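Subtilase cytotoxin subunit A (Escherichia coli, PDB 2IY9) acts as the subtilisin-like serine protease subunit of the AB5 subtilase cytotoxin, cleaving the host endoplasmic reticulum chaperone BiP and so provoking ER stress and cell death. Local coordinates at residues D306-P309 with S310-D313. Sequence-based numbering, arbitrary orientation.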
ATOM      1  N   ASP A 306       3.806  -4.786  16.093  1.00 26.94           N
ATOM      2  CA  ASP A 306       3.933  -4.331  17.479  1.00 27.79           C
ATOM      3  C   ASP A 306       2.600  -3.711  17.931  1.00 27.98           C
ATOM      4  O   ASP A 306       1.958  -2.981  17.179  1.00 27.67           O
ATOM      5  CB  ASP A 306       5.072  -3.317  17.620  1.00 27.72           C
ATOM      6  CG  ASP A 306       6.454  -3.933  17.406  1.00 28.48           C
ATOM      7  OD1 ASP A 306       6.643  -5.148  17.637  1.00 27.50           O
ATOM      8  OD2 ASP A 306       7.367  -3.180  17.018  1.00 30.48           O
ATOM      9  N   LYS A 307       2.177  -4.024  19.151  1.00 27.97           N
ATOM     10  CA  LYS A 307       0.897  -3.541  19.646  1.00 28.04           C
ATOM     11  C   LYS A 307       1.117  -2.489  20.736  1.00 28.37           C
ATOM     12  O   LYS A 307       1.737  -2.788  21.754  1.00 27.92           O
ATOM     13  CB  LYS A 307       0.067  -4.718  20.190  1.00 29.05           C
ATOM     14  CG  LYS A 307       0.008  -5.968  19.281  1.00 29.16           C
ATOM     15  CD  LYS A 307      -0.803  -5.725  18.017  1.00 29.84           C
ATOM     16  CE  LYS A 307      -1.167  -7.021  17.268  1.00 30.37           C
ATOM     17  NZ  LYS A 307      -0.000  -7.788  16.725  1.00 30.31           N
ATOM     18  N   TYR A 308       0.630  -1.264  20.501  1.00 27.81           N
ATOM     19  CA  TYR A 308       0.761  -0.160  21.460  1.00 28.26           C
ATOM     20  C   TYR A 308      -0.580   0.244  22.073  1.00 28.48           C
ATOM     21  O   TYR A 308      -1.468   0.717  21.358  1.00 28.07           O
ATOM     22  CB  TYR A 308       1.417   1.058  20.801  1.00 28.06           C
ATOM     23  CG  TYR A 308       2.856   0.834  20.422  1.00 28.39           C
ATOM     24  CD1 TYR A 308       3.891   1.173  21.299  1.00 28.88           C
ATOM     25  CD2 TYR A 308       3.190   0.263  19.194  1.00 28.78           C
ATOM     26  CE1 TYR A 308       5.228   0.952  20.951  1.00 28.32           C
ATOM     27  CE2 TYR A 308       4.514   0.049  18.837  1.00 28.08           C
ATOM     28  CZ  TYR A 308       5.527   0.388  19.719  1.00 27.70           C
ATOM     29  OH  TYR A 308       6.835   0.176  19.342  1.00 28.34           O
ATOM     30  N   PRO A 309      -0.731   0.075  23.406  1.00 29.12           N
ATOM     31  CA  PRO A 309      -2.004   0.408  24.053  1.00 29.14           C
ATOM     32  C   PRO A 309      -2.407   1.858  23.810  1.00 28.94           C
ATOM     33  O   PRO A 309      -3.596   2.150  23.732  1.00 29.03           O
ATOM     34  CB  PRO A 309      -1.728   0.171  25.542  1.00 29.23           C
ATOM     35  CG  PRO A 309      -0.252   0.125  25.683  1.00 30.24           C
ATOM     36  CD  PRO A 309       0.269  -0.407  24.377  1.00 29.64           C
ATOM     37  N   SER A 310      -1.415   2.744  23.676  1.00 28.73           N
ATOM     38  CA  SER A 310      -1.651   4.164  23.429  1.00 29.01           C
ATOM     39  C   SER A 310      -2.301   4.454  22.070  1.00 28.63           C
ATOM     40  O   SER A 310      -2.861   5.530  21.873  1.00 28.74           O
ATOM     41  CB  SER A 310      -0.354   4.979  23.603  1.00 28.91           C
ATOM     42  OG  SER A 310       0.636   4.590  22.661  1.00 29.66           O
ATOM     43  N   LEU A 311      -2.230   3.491  21.145  1.00 28.29           N
ATOM     44  CA  LEU A 311      -2.732   3.679  19.775  1.00 28.34           C
ATOM     45  C   LEU A 311      -4.058   2.974  19.481  1.00 28.34           C
ATOM     46  O   LEU A 311      -4.558   3.034  18.359  1.00 28.33           O
ATOM     47  CB  LEU A 311      -1.670   3.233  18.753  1.00 28.28           C
ATOM     48  CG  LEU A 311      -0.376   4.059  18.720  1.00 28.91           C
ATOM     49  CD1 LEU A 311       0.629   3.472  17.735  1.00 28.35           C
ATOM     50  CD2 LEU A 311      -0.649   5.517  18.387  1.00 29.44           C
ATOM     51  N   VAL A 312      -4.644   2.329  20.487  1.00 28.08           N
ATOM     52  CA  VAL A 312      -5.869   1.552  20.265  1.00 28.16           C
ATOM     53  C   VAL A 312      -7.050   2.399  19.737  1.00 27.89           C
ATOM     54  O   VAL A 312      -7.805   1.930  18.891  1.00 27.92           O
ATOM     55  CB  VAL A 312      -6.238   0.694  21.502  1.00 28.00           C
ATOM     56  CG1 VAL A 312      -7.570  -0.039  21.295  1.00 29.29           C
ATOM     57  CG2 VAL A 312      -5.114  -0.322  21.779  1.00 28.76           C
ATOM     58  N   ASP A 313      -7.193   3.647  20.190  1.00 27.58           N
ATOM     59  CA  ASP A 313      -8.271   4.503  19.652  1.00 27.60           C
ATOM     60  C   ASP A 313      -8.091   4.851  18.172  1.00 27.28           C
ATOM     61  O   ASP A 313      -9.069   5.124  17.485  1.00 26.81           O
ATOM     62  CB  ASP A 313      -8.452   5.809  20.441  1.00 27.64           C
ATOM     63  CG  ASP A 313      -9.656   6.617  19.953  1.00 29.18           C
ATOM     64  OD1 ASP A 313     -10.796   6.121  20.080  1.00 30.14           O
ATOM     65  OD2 ASP A 313      -9.467   7.728  19.410  1.00 31.49           O
TER
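Tyr308 and Leu311 are joined twice, once through the backbone and once through their side chains. The backbone link is the i to i+3 bond of a tight turn: Leu311 N donates to Tyr308 O at 2.9 Å, with an N-H...O angle of 159°. One residue on, Val312 N makes a weak bond to Pro309 O at 3.4 Å, and the two together wind the chain into a short 3-10 turn. Pro309 takes the i+1 position of the first, where its ring restricts phi (-57°) and neither bond needs an N-H from it.

The apolar contact between Tyr308 and Leu311 sits beside this turn. Leu311 CD1 lies 4.0 Å from Tyr308 CB and meets the ring obliquely. Two van der Waals neighbours add to it: Ser310 OG comes to 4.1 Å from Tyr308 CB, and Val312 CG2 packs 3.5 Å from Pro309 O. With CG anti to its own carbonyl carbon (chi1 -67°), the Tyr308 ring leads away from residues 310-313, to Thr229, Pro230 and Val320.

The turn thus follows strand 306-307, which pairs antiparallel with strand 319-320 at the surface: the stronger bond closes it, the Val312 bond adds only weakly, and buried Leu311 packs on Tyr308 and Val320.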